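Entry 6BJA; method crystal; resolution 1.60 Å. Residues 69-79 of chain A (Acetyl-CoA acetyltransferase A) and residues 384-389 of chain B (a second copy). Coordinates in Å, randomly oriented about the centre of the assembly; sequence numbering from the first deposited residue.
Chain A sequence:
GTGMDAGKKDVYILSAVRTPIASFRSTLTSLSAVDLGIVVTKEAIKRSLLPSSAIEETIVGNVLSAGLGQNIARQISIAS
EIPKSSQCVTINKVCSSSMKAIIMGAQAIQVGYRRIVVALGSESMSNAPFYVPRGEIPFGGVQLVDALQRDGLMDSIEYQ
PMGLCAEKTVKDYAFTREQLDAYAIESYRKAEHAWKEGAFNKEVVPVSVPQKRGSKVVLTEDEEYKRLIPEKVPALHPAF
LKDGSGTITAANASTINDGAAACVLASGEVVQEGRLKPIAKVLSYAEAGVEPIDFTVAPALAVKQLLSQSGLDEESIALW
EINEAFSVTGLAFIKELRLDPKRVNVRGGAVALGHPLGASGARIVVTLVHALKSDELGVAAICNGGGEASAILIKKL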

# COMPACT_ATOMS: atom_id res chain seq x y z
N GLY A 69 5.28 2.79 -17.92
CA GLY A 69 5.30 1.80 -18.98
C GLY A 69 6.68 1.57 -19.53
O GLY A 69 7.66 2.10 -19.02
N GLN A 70 6.78 0.70 -20.54
CA GLN A 70 8.05 0.48 -21.22
C GLN A 70 8.53 1.74 -21.93
O GLN A 70 7.76 2.37 -22.64
CB GLN A 70 7.92 -0.63 -22.27
CG GLN A 70 7.76 -2.01 -21.68
CD GLN A 70 7.72 -3.10 -22.75
OE1 GLN A 70 7.46 -2.85 -23.93
NE2 GLN A 70 7.99 -4.32 -22.33
N ASN A 71 9.81 2.06 -21.75
CA ASN A 71 10.56 3.04 -22.57
C ASN A 71 9.71 4.17 -23.11
O ASN A 71 9.27 4.13 -24.26
CB ASN A 71 11.26 2.28 -23.71
CG ASN A 71 12.14 3.16 -24.58
OD1 ASN A 71 12.44 4.31 -24.26
ND2 ASN A 71 12.57 2.60 -25.70
N ILE A 72 9.47 5.19 -22.29
CA ILE A 72 8.49 6.20 -22.70
C ILE A 72 8.89 6.89 -24.00
O ILE A 72 8.01 7.36 -24.72
CB ILE A 72 8.23 7.27 -21.61
CG1 ILE A 72 9.50 8.05 -21.27
CG2 ILE A 72 7.60 6.64 -20.38
CD1 ILE A 72 9.20 9.24 -20.43
N ALA A 73 10.18 6.95 -24.32
CA ALA A 73 10.62 7.52 -25.59
C ALA A 73 9.93 6.83 -26.77
O ALA A 73 9.52 7.50 -27.71
CB ALA A 73 12.11 7.43 -25.75
N ARG A 74 9.75 5.51 -26.70
CA ARG A 74 9.09 4.79 -27.79
C ARG A 74 7.58 5.09 -27.84
O ARG A 74 7.00 5.22 -28.92
CB ARG A 74 9.34 3.30 -27.64
CG ARG A 74 8.77 2.45 -28.77
CD ARG A 74 9.49 2.68 -30.07
NE ARG A 74 9.16 1.61 -31.04
CZ ARG A 74 9.54 1.62 -32.31
NH1 ARG A 74 10.31 2.59 -32.79
NH2 ARG A 74 9.18 0.63 -33.12
N GLN A 75 6.95 5.18 -26.68
CA GLN A 75 5.55 5.55 -26.61
C GLN A 75 5.33 6.92 -27.23
O GLN A 75 4.41 7.12 -28.02
CB GLN A 75 5.05 5.54 -25.17
CG GLN A 75 5.09 4.19 -24.48
CD GLN A 75 4.51 4.28 -23.10
OE1 GLN A 75 3.37 4.72 -22.91
NE2 GLN A 75 5.28 3.88 -22.10
N ILE A 76 6.19 7.86 -26.87
CA ILE A 76 6.08 9.23 -27.37
C ILE A 76 6.30 9.27 -28.88
O ILE A 76 5.53 9.89 -29.63
CB ILE A 76 7.11 10.13 -26.64
CG1 ILE A 76 6.69 10.33 -25.18
CG2 ILE A 76 7.26 11.49 -27.33
CD1 ILE A 76 7.82 10.86 -24.29
N SER A 77 7.32 8.56 -29.33
CA SER A 77 7.69 8.56 -30.73
C SER A 77 6.54 8.01 -31.59
O SER A 77 6.12 8.63 -32.58
CB SER A 77 8.94 7.72 -30.92
OG SER A 77 9.47 7.77 -32.22
N ILE A 78 6.03 6.86 -31.20
CA ILE A 78 4.95 6.24 -31.98
C ILE A 78 3.70 7.12 -32.00
O ILE A 78 3.08 7.33 -33.08
CB ILE A 78 4.61 4.84 -31.43
CG1 ILE A 78 5.73 3.88 -31.82
CG2 ILE A 78 3.26 4.34 -31.98
CD1 ILE A 78 5.59 2.48 -31.24
N ALA A 79 3.34 7.69 -30.85
CA ALA A 79 2.14 8.52 -30.75
C ALA A 79 2.30 9.87 -31.46
O ALA A 79 1.30 10.53 -31.79
CB ALA A 79 1.76 8.74 -29.32
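Chain B (384-389) NGGGEA

Chain B meets chain A here through a glycine-rich turn. Residues I72(A) to A79(A) form a helix, with N71(A) at the N-cap position. G385(B), G386(B) and G387(B) form a loop that leads into a strand at E388(B). The loop is held in its own chain by G387(B) N to N384(B) O, 3.1 Å, and by N384(B) N to E388(B) O, 2.8 Å. Across the contact, Q70(A) CA lies 7.1 Å from G385(B) CA, and R74(A) CA lies 6.6 Å from G386(B) CA. Chain B therefore advances in the same sense as chain A, from the residue before the N-cap into the first turn of the helix. The two stretches bury 295 Å² in all.

Hydrogen bonds centre on R74(A). Its NE donates to G386(B) O at 2.8 Å, with the oxygen near the guanidinium plane. R74(A) NH2 adds a weak bond to the same G386(B) O at 3.2 Å.

The charged contact is looser. R74(A) NH1 and E388(B) OE2 form a long salt bridge of 3.6 Å. The oxygen lies well out of the guanidinium plane, so no N-H points at it. E388(B) CG covers one face of the guanidinium.

Packing depends on the missing side chains. Q70(A) OE1 lies 3.4 Å from G385(B) C, and a CB on G385(B) would clash with that oxygen. A CB on G386(B) would sit tightly against R74(A) CG. The backbone angles of G386(B) and G387(B) also call for glycine.

Two waters complete the contact. Water 1 accepts from N71(A) ND2 at 3.2 Å and donates to G385(B) O at 2.7 Å. Water 2 accepts from N384(B) ND2 at 2.9 Å and donates to E388(B) OE2 at 2.6 Å; its bond from N71(A) ND2, 3.3 Å, is weak.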

# COMPACT_ATOMS: atom_id res chain seq x y z
N ASN B 384 13.51 -5.79 -28.31
CA ASN B 384 12.91 -5.25 -27.11
C ASN B 384 11.48 -4.88 -27.29
O ASN B 384 11.04 -4.58 -28.39
CB ASN B 384 13.72 -4.06 -26.55
CG ASN B 384 13.86 -2.88 -27.49
OD1 ASN B 384 14.89 -2.70 -28.15
ND2 ASN B 384 12.87 -2.01 -27.49
N GLY B 385 10.75 -4.96 -26.19
CA GLY B 385 9.38 -4.51 -26.15
C GLY B 385 9.29 -3.12 -26.75
O GLY B 385 10.13 -2.25 -26.48
N GLY B 386 8.26 -2.93 -27.57
CA GLY B 386 8.09 -1.70 -28.33
C GLY B 386 8.42 -1.82 -29.80
O GLY B 386 8.11 -0.93 -30.59
N GLY B 387 9.05 -2.92 -30.18
CA GLY B 387 9.30 -3.20 -31.58
C GLY B 387 10.68 -2.92 -32.13
O GLY B 387 10.84 -2.81 -33.33
N GLU B 388 11.70 -2.82 -31.28
CA GLU B 388 13.02 -2.48 -31.78
C GLU B 388 13.96 -3.65 -31.58
O GLU B 388 13.65 -4.61 -30.86
CB GLU B 388 13.57 -1.23 -31.08
CG GLU B 388 12.88 0.05 -31.54
CD GLU B 388 13.69 1.28 -31.22
OE1 GLU B 388 14.88 1.36 -31.66
OE2 GLU B 388 13.11 2.14 -30.51
N ALA B 389 15.09 -3.58 -32.27
CA ALA B 389 16.20 -4.49 -32.02
C ALA B 389 17.53 -3.82 -32.32
O ALA B 389 17.61 -2.88 -33.13
CB ALA B 389 16.06 -5.77 -32.84
O HOH W 1 10.28 0.46 -26.38
O HOH W 2 12.42 0.72 -28.42